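Local coordinates for protein putative polyprenyl synthetase (Streptomyces coelicolor, PDB 3NF2) that probably catalyses magnesium-dependent prenyl transfer, building isoprenoid diphosphates, at residues A[169-180]-A[249-258]; A[143-151]-A[186-194]. All coordinates share one frame; numbering follows the deposited sequence.

Overall arrangement
Contacts 1 and 2 lie along one helix, 173-198, which runs through the mainly helical chain. Its first turns, with the loop before them, meet the start of helix 251-259 in contact 1; further along it packs against helix 139-165 in contact 2. The centres of the two contacts are 26 Å apart, and their nearest atoms about 5 Å. Contact 2 is closer to the middle of the chain, 13 Å from its centre against 17 Å, and its helix 139-165 also touches the second subunit. Contact 1 borders Asp-225, in the sequence region that in relatives holds the second aspartate-rich magnesium motif, so it probably lies beside the active site.

Contact 1: residues A[169-180]-A[249-258]; sequences DRVSVEECLEME and KSLPVVAALA
The guanidinium of Arg-170 offers its NH2 edge to the carbonyl of Leu-257, NH2 to O 3.1 Å. The bond is bent (N-H...O 138°): the oxygen is tilted from the guanidinium plane, and the nitrogen stands above the carbonyl plane. The carboxylate of Glu-180 meets carbon instead, its OE2 lying 3.2 Å from CD1 of Leu-251, while OE1 faces the like-charged carboxylate of Asp-225. Beyond CG the Glu-180 chain is extended, and it slants across the leucine. Shortened to an alanine, this residue would lose the carboxylate over Leu-251 CD1, and a gap would probably open between that methyl and Asp-225, which accepts a bond from Leu-251 N. The CD2 branch of Leu-251 packs on Cys-176 SG at 3.8 Å and also touches Leu-177 CD2, the two leucine side chains crossing at about a right angle. With SG anti to the backbone N (chi1 -168°), the cysteine sulfur also sits 3.6 Å from Lys-249 O. Val-254 presses its CG1 into the start of helix 173-198, 3.2 Å from Val-171 O, and against Val-173 CG2, which touches Ala-258 CB. That start is a capping box: Glu-175 N donates to Ser-172 OG (3.1 Å), Ser-172 N to Glu-175 OE1 (2.9 Å), and Arg-168 pairs with the other carboxylate oxygen. Trp-303 of helix 300-319 covers Val-173 and Leu-251. The near-antiparallel helices, 161° apart, belong to the all-alpha isoprenoid synthase fold, next to the FQxxDD sequence that includes Gln-221 and Asp-225, whose aspartates in relatives help bind magnesium.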
ATOM      1  N   ASP A 169     -20.023  14.090  16.568  1.00 58.12           N
ATOM      2  CA  ASP A 169     -19.999  14.571  17.950  1.00 59.69           C
ATOM      3  C   ASP A 169     -20.110  13.411  18.931  1.00 60.56           C
ATOM      4  O   ASP A 169     -19.671  13.512  20.077  1.00 63.09           O
ATOM      5  CB  ASP A 169     -21.112  15.589  18.199  1.00 62.54           C
ATOM      6  CG  ASP A 169     -20.840  16.927  17.531  1.00 68.45           C
ATOM      7  OD1 ASP A 169     -19.653  17.283  17.355  1.00 68.38           O
ATOM      8  OD2 ASP A 169     -21.818  17.625  17.184  1.00 76.78           O
ATOM      9  N   ARG A 170     -20.706  12.315  18.477  1.00 55.22           N
ATOM     10  CA  ARG A 170     -20.717  11.083  19.245  1.00 57.31           C
ATOM     11  C   ARG A 170     -20.540   9.870  18.342  1.00 56.13           C
ATOM     12  O   ARG A 170     -20.909   9.882  17.171  1.00 59.12           O
ATOM     13  CB  ARG A 170     -21.974  10.969  20.116  1.00 61.77           C
ATOM     14  CG  ARG A 170     -23.287  11.126  19.377  1.00 59.89           C
ATOM     15  CD  ARG A 170     -24.436  11.577  20.283  1.00 51.45           C
ATOM     16  NE  ARG A 170     -24.745  10.577  21.300  1.00 59.91           N
ATOM     17  CZ  ARG A 170     -24.619  10.765  22.614  1.00 63.48           C
ATOM     18  NH1 ARG A 170     -24.208  11.939  23.102  1.00 61.15           N
ATOM     19  NH2 ARG A 170     -24.920   9.775  23.444  1.00 52.56           N
ATOM     20  N   VAL A 171     -19.917   8.848  18.905  1.00 52.21           N
ATOM     21  CA  VAL A 171     -19.658   7.576  18.251  1.00 48.41           C
ATOM     22  C   VAL A 171     -20.204   6.541  19.226  1.00 47.06           C
ATOM     23  O   VAL A 171     -20.082   6.717  20.444  1.00 40.20           O
ATOM     24  CB  VAL A 171     -18.129   7.389  18.049  1.00 48.86           C
ATOM     25  CG1 VAL A 171     -17.784   5.986  17.615  1.00 50.72           C
ATOM     26  CG2 VAL A 171     -17.602   8.391  17.029  1.00 49.87           C
ATOM     27  N   SER A 172     -20.843   5.488  18.725  1.00 45.94           N
ATOM     28  CA  SER A 172     -21.396   4.489  19.630  1.00 44.43           C
ATOM     29  C   SER A 172     -20.294   3.586  20.184  1.00 45.54           C
ATOM     30  O   SER A 172     -19.176   3.560  19.657  1.00 44.66           O
ATOM     31  CB  SER A 172     -22.478   3.671  18.942  1.00 40.99           C
ATOM     32  OG  SER A 172     -21.902   2.665  18.146  1.00 54.58           O
ATOM     33  N   VAL A 173     -20.614   2.864  21.256  1.00 48.71           N
ATOM     34  CA  VAL A 173     -19.706   1.885  21.859  1.00 46.84           C
ATOM     35  C   VAL A 173     -19.368   0.796  20.853  1.00 45.01           C
ATOM     36  O   VAL A 173     -18.196   0.471  20.655  1.00 47.12           O
ATOM     37  CB  VAL A 173     -20.306   1.279  23.156  1.00 48.26           C
ATOM     38  CG1 VAL A 173     -19.527   0.040  23.600  1.00 47.97           C
ATOM     39  CG2 VAL A 173     -20.330   2.319  24.271  1.00 46.88           C
ATOM     40  N   GLU A 174     -20.396   0.277  20.186  1.00 49.26           N
ATOM     41  CA  GLU A 174     -20.235  -0.756  19.163  1.00 51.97           C
ATOM     42  C   GLU A 174     -19.302  -0.320  18.027  1.00 49.82           C
ATOM     43  O   GLU A 174     -18.442  -1.090  17.595  1.00 47.96           O
ATOM     44  CB  GLU A 174     -21.599  -1.156  18.604  1.00 54.80           C
ATOM     45  CG  GLU A 174     -21.760  -2.651  18.348  1.00 74.51           C
ATOM     46  CD  GLU A 174     -22.132  -3.434  19.609  1.00 89.99           C
ATOM     47  OE1 GLU A 174     -21.235  -3.712  20.441  1.00 84.37           O
ATOM     48  OE2 GLU A 174     -23.329  -3.782  19.758  1.00 93.49           O
ATOM     49  N   GLU A 175     -19.453   0.927  17.584  1.00 49.45           N
ATOM     50  CA  GLU A 175     -18.624   1.490  16.520  1.00 46.61           C
ATOM     51  C   GLU A 175     -17.166   1.602  16.945  1.00 46.80           C
ATOM     52  O   GLU A 175     -16.253   1.384  16.140  1.00 45.72           O
ATOM     53  CB  GLU A 175     -19.144   2.868  16.117  1.00 44.46           C
ATOM     54  CG  GLU A 175     -20.376   2.841  15.225  1.00 49.35           C
ATOM     55  CD  GLU A 175     -21.035   4.208  15.073  1.00 46.04           C
ATOM     56  OE1 GLU A 175     -20.747   5.127  15.870  1.00 56.84           O
ATOM     57  OE2 GLU A 175     -21.855   4.363  14.151  1.00 50.28           O
ATOM     58  N   CYS A 176     -16.958   1.951  18.212  1.00 42.09           N
ATOM     59  CA  CYS A 176     -15.619   2.079  18.760  1.00 42.71           C
ATOM     60  C   CYS A 176     -14.949   0.708  18.863  1.00 44.70           C
ATOM     61  O   CYS A 176     -13.766   0.572  18.553  1.00 44.72           O
ATOM     62  CB  CYS A 176     -15.676   2.747  20.126  1.00 39.84           C
ATOM     63  SG  CYS A 176     -14.091   3.267  20.764  1.00 47.53           S
ATOM     64  N   LEU A 177     -15.726  -0.296  19.268  1.00 40.68           N
ATOM     65  CA  LEU A 177     -15.230  -1.652  19.453  1.00 41.88           C
ATOM     66  C   LEU A 177     -14.775  -2.255  18.149  1.00 40.41           C
ATOM     67  O   LEU A 177     -13.670  -2.798  18.078  1.00 39.22           O
ATOM     68  CB  LEU A 177     -16.290  -2.553  20.102  1.00 41.79           C
ATOM     69  CG  LEU A 177     -16.522  -2.401  21.610  1.00 49.01           C
ATOM     70  CD1 LEU A 177     -17.646  -3.326  22.091  1.00 38.80           C
ATOM     71  CD2 LEU A 177     -15.244  -2.640  22.408  1.00 49.84           C
ATOM     72  N   GLU A 178     -15.605  -2.156  17.110  1.00 40.08           N
ATOM     73  CA  GLU A 178     -15.207  -2.717  15.824  1.00 47.28           C
ATOM     74  C   GLU A 178     -14.040  -1.955  15.188  1.00 44.54           C
ATOM     75  O   GLU A 178     -13.203  -2.565  14.530  1.00 46.50           O
ATOM     76  CB  GLU A 178     -16.394  -2.916  14.864  1.00 51.11           C
ATOM     77  CG  GLU A 178     -16.921  -1.667  14.204  1.00 61.78           C
ATOM     78  CD  GLU A 178     -17.587  -1.936  12.856  1.00 70.46           C
ATOM     79  OE1 GLU A 178     -18.650  -1.333  12.592  1.00 65.40           O
ATOM     80  OE2 GLU A 178     -17.054  -2.746  12.062  1.00 70.44           O
ATOM     81  N   MET A 179     -13.965  -0.644  15.424  1.00 40.79           N
ATOM     82  CA  MET A 179     -12.817   0.155  14.989  1.00 42.67           C
ATOM     83  C   MET A 179     -11.535  -0.282  15.698  1.00 43.12           C
ATOM     84  O   MET A 179     -10.490  -0.466  15.068  1.00 42.99           O
ATOM     85  CB  MET A 179     -13.062   1.655  15.210  1.00 39.93           C
ATOM     86  CG  MET A 179     -11.885   2.544  14.823  1.00 37.65           C
ATOM     87  SD  MET A 179     -12.327   4.301  14.658  1.00 34.29           S
ATOM     88  CE  MET A 179     -11.987   4.881  16.320  1.00 44.33           C
ATOM     89  N   GLU A 180     -11.622  -0.452  17.010  1.00 39.86           N
ATOM     90  CA  GLU A 180     -10.450  -0.838  17.790  1.00 42.70           C
ATOM     91  C   GLU A 180     -10.007  -2.259  17.486  1.00 39.57           C
ATOM     92  O   GLU A 180      -8.820  -2.550  17.526  1.00 42.86           O
ATOM     93  CB  GLU A 180     -10.682  -0.607  19.289  1.00 41.34           C
ATOM     94  CG  GLU A 180     -10.599   0.887  19.631  1.00 38.49           C
ATOM     95  CD  GLU A 180     -10.649   1.174  21.111  1.00 46.72           C
ATOM     96  OE1 GLU A 180     -10.565   2.360  21.467  1.00 43.22           O
ATOM     97  OE2 GLU A 180     -10.752   0.228  21.917  1.00 52.92           O
ATOM     98  N   LYS A 249     -11.833   9.772  20.570  1.00 56.59           N
ATOM     99  CA  LYS A 249     -12.973   9.104  21.091  1.00 54.11           C
ATOM    100  C   LYS A 249     -12.647   7.678  21.447  1.00 51.90           C
ATOM    101  O   LYS A 249     -13.052   6.760  20.788  1.00 53.65           O
ATOM    102  CB  LYS A 249     -14.118   9.231  20.125  1.00 60.44           C
ATOM    103  CG  LYS A 249     -14.556  10.662  19.987  1.00 66.77           C
ATOM    104  CD  LYS A 249     -16.061  10.800  19.910  1.00 71.14           C
ATOM    105  CE  LYS A 249     -16.504  12.137  20.406  1.00 74.55           C
ATOM    106  NZ  LYS A 249     -15.673  13.184  19.843  1.00 75.64           N
ATOM    107  N   SER A 250     -11.913   7.513  22.524  1.00 53.07           N
ATOM    108  CA  SER A 250     -11.513   6.218  23.029  1.00 52.39           C
ATOM    109  C   SER A 250     -12.629   5.629  23.797  1.00 49.99           C
ATOM    110  O   SER A 250     -13.600   6.274  24.050  1.00 48.58           O
ATOM    111  CB  SER A 250     -10.311   6.349  23.917  1.00 53.89           C
ATOM    112  OG  SER A 250     -10.448   7.485  24.707  1.00 56.54           O
ATOM    113  N   LEU A 251     -12.463   4.393  24.189  1.00 46.52           N
ATOM    114  CA  LEU A 251     -13.516   3.668  24.829  1.00 46.18           C
ATOM    115  C   LEU A 251     -14.021   4.329  26.092  1.00 46.32           C
ATOM    116  O   LEU A 251     -15.194   4.362  26.298  1.00 46.77           O
ATOM    117  CB  LEU A 251     -13.044   2.280  25.152  1.00 43.90           C
ATOM    118  CG  LEU A 251     -13.323   1.291  24.051  1.00 50.17           C
ATOM    119  CD1 LEU A 251     -12.747  -0.017  24.385  1.00 50.66           C
ATOM    120  CD2 LEU A 251     -14.761   1.169  23.837  1.00 37.35           C
ATOM    121  N   PRO A 252     -13.174   4.859  26.945  1.00 39.54           N
ATOM    122  CA  PRO A 252     -13.773   5.512  28.119  1.00 39.39           C
ATOM    123  C   PRO A 252     -14.679   6.696  27.751  1.00 43.61           C
ATOM    124  O   PRO A 252     -15.784   6.820  28.299  1.00 40.38           O
ATOM    125  CB  PRO A 252     -12.565   6.005  28.928  1.00 34.97           C
ATOM    126  CG  PRO A 252     -11.381   5.334  28.373  1.00 39.33           C
ATOM    127  CD  PRO A 252     -11.698   4.881  26.988  1.00 31.87           C
ATOM    128  N   VAL A 253     -14.213   7.529  26.819  1.00 46.44           N
ATOM    129  CA  VAL A 253     -14.964   8.694  26.331  1.00 45.38           C
ATOM    130  C   VAL A 253     -16.312   8.261  25.792  1.00 45.76           C
ATOM    131  O   VAL A 253     -17.359   8.769  26.197  1.00 48.36           O
ATOM    132  CB  VAL A 253     -14.200   9.410  25.202  1.00 44.66           C
ATOM    133  CG1 VAL A 253     -14.977  10.624  24.701  1.00 44.40           C
ATOM    134  CG2 VAL A 253     -12.832   9.828  25.678  1.00 44.08           C
ATOM    135  N   VAL A 254     -16.267   7.294  24.888  1.00 48.43           N
ATOM    136  CA  VAL A 254     -17.455   6.774  24.229  1.00 44.85           C
ATOM    137  C   VAL A 254     -18.425   6.093  25.198  1.00 46.16           C
ATOM    138  O   VAL A 254     -19.635   6.350  25.154  1.00 48.89           O
ATOM    139  CB  VAL A 254     -17.045   5.832  23.090  1.00 44.66           C
ATOM    140  CG1 VAL A 254     -18.233   5.149  22.523  1.00 51.66           C
ATOM    141  CG2 VAL A 254     -16.323   6.624  21.991  1.00 42.58           C
ATOM    142  N   ALA A 255     -17.896   5.242  26.081  1.00 44.25           N
ATOM    143  CA  ALA A 255     -18.725   4.567  27.090  1.00 44.18           C
ATOM    144  C   ALA A 255     -19.423   5.568  28.025  1.00 42.06           C
ATOM    145  O   ALA A 255     -20.572   5.371  28.398  1.00 43.39           O
ATOM    146  CB  ALA A 255     -17.900   3.571  27.891  1.00 41.70           C
ATOM    147  N   ALA A 256     -18.719   6.637  28.384  1.00 37.23           N
ATOM    148  CA  ALA A 256     -19.298   7.710  29.168  1.00 39.84           C
ATOM    149  C   ALA A 256     -20.452   8.394  28.422  1.00 47.13           C
ATOM    150  O   ALA A 256     -21.483   8.668  29.022  1.00 46.91           O
ATOM    151  CB  ALA A 256     -18.233   8.718  29.529  1.00 33.42           C
ATOM    152  N   LEU A 257     -20.280   8.648  27.118  1.00 48.37           N
ATOM    153  CA  LEU A 257     -21.308   9.311  26.306  1.00 48.66           C
ATOM    154  C   LEU A 257     -22.564   8.473  26.155  1.00 50.69           C
ATOM    155  O   LEU A 257     -23.676   9.011  26.158  1.00 53.50           O
ATOM    156  CB  LEU A 257     -20.778   9.694  24.920  1.00 41.12           C
ATOM    157  CG  LEU A 257     -19.713  10.791  24.894  1.00 53.57           C
ATOM    158  CD1 LEU A 257     -19.171  10.974  23.487  1.00 57.91           C
ATOM    159  CD2 LEU A 257     -20.256  12.103  25.439  1.00 51.20           C
ATOM    160  N   ALA A 258     -22.384   7.160  26.050  1.00 48.47           N
ATOM    161  CA  ALA A 258     -23.497   6.244  25.822  1.00 51.56           C
ATOM    162  C   ALA A 258     -24.305   5.992  27.087  1.00 52.36           C
ATOM    163  O   ALA A 258     -25.418   5.454  27.019  1.00 56.11           O
ATOM    164  CB  ALA A 258     -22.987   4.920  25.247  1.00 54.20           C
TER

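Contact 2: residues A[143-151]-A[186-194]; sequences RATRRLTKA and ALLACASSI
A buried antiparallel helix pair is formed where Ala-144, Leu-148 and Ala-151 of helix 139-165, which borders the second subunit, pack on Ile-194, Cys-190 and Ala-186 of helix 173-198. The alanines and the cysteine let the axes approach to 8.9 Å, at 167°, and no hydrogen bond crosses between the segments. Cys-190 fills the middle: chi1 -178° swings SG away from its own backbone N and across to helix 139-165, where it reaches Leu-148 CA at 3.9 Å and Arg-147 O at 3.7 Å, while its CB meets Ala-151 CB at 3.8 Å. The methyl of Ala-151 also rests on Ala-186 O, 3.5 Å away. Such long, near-antiparallel neighbours form the helical bundle of the trans-isoprenyl diphosphate synthase fold. At the other end, the CG1 branch of Ile-194 lies against Ala-144 CB at 3.9 Å, and its CD1 approaches Leu-148 CD1. Arg-147 passes its aliphatic part by Cys-190 and Ser-193, then sends its guanidinium to Asp-207, Glu-210 and Glu-203, salt bridges that tie it to helix 203-230. Leu-148 and Leu-187 also touch helix 77-98, whereas Thr-145 and Thr-149, pointing away from helix 173-198, pack on Leu-134 and Ala-127 of the second subunit.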
ATOM      1  N   ARG A 143      -0.242 -19.300   2.806  1.00 50.51           N
ATOM      2  CA  ARG A 143      -1.296 -19.243   3.808  1.00 50.87           C
ATOM      3  C   ARG A 143      -1.017 -18.154   4.844  1.00 45.65           C
ATOM      4  O   ARG A 143      -1.935 -17.485   5.315  1.00 50.21           O
ATOM      5  CB  ARG A 143      -1.467 -20.615   4.467  1.00 53.17           C
ATOM      6  CG  ARG A 143      -2.423 -21.548   3.718  1.00 57.64           C
ATOM      7  CD  ARG A 143      -2.138 -23.016   4.022  1.00 58.95           C
ATOM      8  NE  ARG A 143      -1.585 -23.201   5.361  1.00 60.15           N
ATOM      9  CZ  ARG A 143      -0.881 -24.263   5.756  1.00 71.05           C
ATOM     10  NH1 ARG A 143      -0.631 -25.271   4.912  1.00 54.90           N
ATOM     11  NH2 ARG A 143      -0.416 -24.314   7.005  1.00 66.62           N
ATOM     12  N   ALA A 144       0.253 -17.971   5.177  1.00 43.10           N
ATOM     13  CA  ALA A 144       0.678 -16.918   6.090  1.00 44.01           C
ATOM     14  C   ALA A 144       0.455 -15.522   5.496  1.00 47.18           C
ATOM     15  O   ALA A 144       0.088 -14.600   6.226  1.00 48.63           O
ATOM     16  CB  ALA A 144       2.134 -17.110   6.476  1.00 36.89           C
ATOM     17  N   THR A 145       0.664 -15.382   4.182  1.00 48.39           N
ATOM     18  CA  THR A 145       0.399 -14.122   3.470  1.00 47.66           C
ATOM     19  C   THR A 145      -1.105 -13.820   3.434  1.00 46.57           C
ATOM     20  O   THR A 145      -1.506 -12.660   3.511  1.00 48.44           O
ATOM     21  CB  THR A 145       0.989 -14.114   2.027  1.00 48.16           C
ATOM     22  OG1 THR A 145       2.317 -14.647   2.038  1.00 51.12           O
ATOM     23  CG2 THR A 145       1.043 -12.689   1.446  1.00 43.46           C
ATOM     24  N   ARG A 146      -1.917 -14.873   3.334  1.00 45.79           N
ATOM     25  CA  ARG A 146      -3.384 -14.788   3.387  1.00 47.40           C
ATOM     26  C   ARG A 146      -3.851 -14.156   4.702  1.00 50.89           C
ATOM     27  O   ARG A 146      -4.757 -13.321   4.712  1.00 54.19           O
ATOM     28  CB  ARG A 146      -3.979 -16.194   3.232  1.00 50.05           C
ATOM     29  CG  ARG A 146      -5.481 -16.332   3.447  1.00 50.60           C
ATOM     30  CD  ARG A 146      -6.194 -16.586   2.143  1.00 53.55           C
ATOM     31  NE  ARG A 146      -7.645 -16.472   2.270  1.00 68.06           N
ATOM     32  CZ  ARG A 146      -8.488 -17.502   2.329  1.00 73.71           C
ATOM     33  NH1 ARG A 146      -8.031 -18.749   2.281  1.00 74.93           N
ATOM     34  NH2 ARG A 146      -9.794 -17.281   2.437  1.00 68.86           N
ATOM     35  N   ARG A 147      -3.205 -14.556   5.796  1.00 47.98           N
ATOM     36  CA  ARG A 147      -3.497 -14.048   7.130  1.00 51.05           C
ATOM     37  C   ARG A 147      -3.049 -12.605   7.272  1.00 50.09           C
ATOM     38  O   ARG A 147      -3.698 -11.819   7.956  1.00 51.67           O
ATOM     39  CB  ARG A 147      -2.773 -14.880   8.196  1.00 53.34           C
ATOM     40  CG  ARG A 147      -3.061 -16.370   8.171  1.00 59.44           C
ATOM     41  CD  ARG A 147      -4.325 -16.707   8.903  1.00 69.08           C
ATOM     42  NE  ARG A 147      -4.739 -18.081   8.647  1.00 71.15           N
ATOM     43  CZ  ARG A 147      -5.682 -18.715   9.333  1.00 67.52           C
ATOM     44  NH1 ARG A 147      -6.303 -18.098  10.332  1.00 58.53           N
ATOM     45  NH2 ARG A 147      -5.998 -19.967   9.026  1.00 70.93           N
ATOM     46  N   LEU A 148      -1.921 -12.276   6.643  1.00 49.80           N
ATOM     47  CA  LEU A 148      -1.371 -10.924   6.683  1.00 48.04           C
ATOM     48  C   LEU A 148      -2.297  -9.975   5.942  1.00 45.31           C
ATOM     49  O   LEU A 148      -2.539  -8.861   6.398  1.00 45.33           O
ATOM     50  CB  LEU A 148       0.023 -10.891   6.052  1.00 52.94           C
ATOM     51  CG  LEU A 148       0.866  -9.628   6.293  1.00 45.94           C
ATOM     52  CD1 LEU A 148       1.508  -9.638   7.677  1.00 47.05           C
ATOM     53  CD2 LEU A 148       1.912  -9.477   5.218  1.00 39.20           C
ATOM     54  N   THR A 149      -2.820 -10.448   4.812  1.00 39.58           N
ATOM     55  CA  THR A 149      -3.725  -9.678   3.965  1.00 41.31           C
ATOM     56  C   THR A 149      -5.036  -9.339   4.681  1.00 41.44           C
ATOM     57  O   THR A 149      -5.512  -8.218   4.586  1.00 44.52           O
ATOM     58  CB  THR A 149      -4.004 -10.419   2.636  1.00 39.19           C
ATOM     59  OG1 THR A 149      -2.753 -10.736   2.015  1.00 42.87           O
ATOM     60  CG2 THR A 149      -4.864  -9.554   1.667  1.00 33.35           C
ATOM     61  N   LYS A 150      -5.594 -10.306   5.402  1.00 40.86           N
ATOM     62  CA  LYS A 150      -6.814 -10.109   6.170  1.00 39.69           C
ATOM     63  C   LYS A 150      -6.600  -9.007   7.208  1.00 43.42           C
ATOM     64  O   LYS A 150      -7.430  -8.099   7.335  1.00 40.89           O
ATOM     65  CB  LYS A 150      -7.243 -11.423   6.838  1.00 45.96           C
ATOM     66  CG  LYS A 150      -8.467 -11.294   7.758  1.00 58.60           C
ATOM     67  CD  LYS A 150      -8.878 -12.622   8.377  1.00 66.38           C
ATOM     68  CE  LYS A 150     -10.071 -12.438   9.310  1.00 69.29           C
ATOM     69  NZ  LYS A 150     -10.856 -13.692   9.458  1.00 70.88           N
ATOM     70  N   ALA A 151      -5.465  -9.073   7.907  1.00 38.10           N
ATOM     71  CA  ALA A 151      -5.121  -8.109   8.945  1.00 41.13           C
ATOM     72  C   ALA A 151      -4.860  -6.717   8.380  1.00 44.25           C
ATOM     73  O   ALA A 151      -5.160  -5.711   9.028  1.00 47.11           O
ATOM     74  CB  ALA A 151      -3.913  -8.578   9.706  1.00 33.57           C
ATOM     75  N   ALA A 186      -6.766  -6.908  14.898  1.00 36.91           N
ATOM     76  CA  ALA A 186      -6.515  -7.677  13.719  1.00 35.88           C
ATOM     77  C   ALA A 186      -5.075  -8.037  13.516  1.00 41.94           C
ATOM     78  O   ALA A 186      -4.780  -9.084  13.052  1.00 38.33           O
ATOM     79  CB  ALA A 186      -7.038  -6.976  12.538  1.00 39.33           C
ATOM     80  N   LEU A 187      -4.189  -7.127  13.835  1.00 36.37           N
ATOM     81  CA  LEU A 187      -2.762  -7.347  13.653  1.00 40.97           C
ATOM     82  C   LEU A 187      -2.145  -8.204  14.768  1.00 44.64           C
ATOM     83  O   LEU A 187      -1.164  -8.923  14.542  1.00 45.67           O
ATOM     84  CB  LEU A 187      -2.017  -6.012  13.536  1.00 38.46           C
ATOM     85  CG  LEU A 187      -0.551  -6.146  13.123  1.00 37.32           C
ATOM     86  CD1 LEU A 187      -0.433  -6.779  11.733  1.00 36.31           C
ATOM     87  CD2 LEU A 187       0.157  -4.816  13.177  1.00 33.26           C
ATOM     88  N   LEU A 188      -2.705  -8.114  15.971  1.00 47.13           N
ATOM     89  CA  LEU A 188      -2.276  -8.984  17.069  1.00 46.67           C
ATOM     90  C   LEU A 188      -2.774 -10.405  16.852  1.00 42.44           C
ATOM     91  O   LEU A 188      -2.085 -11.360  17.187  1.00 44.89           O
ATOM     92  CB  LEU A 188      -2.703  -8.425  18.425  1.00 45.41           C
ATOM     93  CG  LEU A 188      -1.739  -7.336  18.917  1.00 55.47           C
ATOM     94  CD1 LEU A 188      -2.373  -6.392  19.933  1.00 55.85           C
ATOM     95  CD2 LEU A 188      -0.480  -7.940  19.493  1.00 64.22           C
ATOM     96  N   ALA A 189      -3.945 -10.524  16.231  1.00 44.48           N
ATOM     97  CA  ALA A 189      -4.507 -11.808  15.828  1.00 44.19           C
ATOM     98  C   ALA A 189      -3.590 -12.477  14.824  1.00 48.53           C
ATOM     99  O   ALA A 189      -3.313 -13.674  14.925  1.00 48.40           O
ATOM    100  CB  ALA A 189      -5.877 -11.608  15.218  1.00 41.18           C
ATOM    101  N   CYS A 190      -3.121 -11.682  13.862  1.00 47.95           N
ATOM    102  CA  CYS A 190      -2.201 -12.147  12.850  1.00 47.24           C
ATOM    103  C   CYS A 190      -0.858 -12.527  13.461  1.00 43.19           C
ATOM    104  O   CYS A 190      -0.331 -13.588  13.163  1.00 49.50           O
ATOM    105  CB  CYS A 190      -2.001 -11.101  11.752  1.00 47.96           C
ATOM    106  SG  CYS A 190      -0.898 -11.686  10.441  1.00 46.19           S
ATOM    107  N   ALA A 191      -0.319 -11.674  14.321  1.00 43.19           N
ATOM    108  CA  ALA A 191       0.946 -11.966  14.993  1.00 48.05           C
ATOM    109  C   ALA A 191       0.875 -13.247  15.828  1.00 52.66           C
ATOM    110  O   ALA A 191       1.835 -14.012  15.876  1.00 54.64           O
ATOM    111  CB  ALA A 191       1.368 -10.802  15.858  1.00 49.66           C
ATOM    112  N   SER A 192      -0.280 -13.473  16.462  1.00 51.55           N
ATOM    113  CA  SER A 192      -0.508 -14.644  17.300  1.00 48.78           C
ATOM    114  C   SER A 192      -0.614 -15.950  16.524  1.00 46.52           C
ATOM    115  O   SER A 192      -0.370 -17.013  17.086  1.00 40.49           O
ATOM    116  CB  SER A 192      -1.773 -14.467  18.155  1.00 48.29           C
ATOM    117  OG  SER A 192      -1.565 -13.489  19.160  1.00 45.81           O
ATOM    118  N   SER A 193      -0.983 -15.873  15.251  1.00 42.61           N
ATOM    119  CA  SER A 193      -1.229 -17.083  14.465  1.00 49.56           C
ATOM    120  C   SER A 193      -0.251 -17.329  13.304  1.00 53.61           C
ATOM    121  O   SER A 193      -0.237 -18.424  12.736  1.00 57.31           O
ATOM    122  CB  SER A 193      -2.666 -17.099  13.942  1.00 48.85           C
ATOM    123  OG  SER A 193      -2.869 -16.109  12.947  1.00 55.71           O
ATOM    124  N   ILE A 194       0.565 -16.334  12.957  1.00 50.60           N
ATOM    125  CA  ILE A 194       1.384 -16.408  11.740  1.00 50.15           C
ATOM    126  C   ILE A 194       2.579 -17.398  11.817  1.00 50.88           C
ATOM    127  O   ILE A 194       2.822 -18.155  10.868  1.00 53.19           O
ATOM    128  CB  ILE A 194       1.807 -14.991  11.223  1.00 48.28           C
ATOM    129  CG1 ILE A 194       2.233 -15.054   9.752  1.00 48.40           C
ATOM    130  CG2 ILE A 194       2.851 -14.312  12.150  1.00 43.26           C
ATOM    131  CD1 ILE A 194       2.503 -13.694   9.123  1.00 54.40           C
TER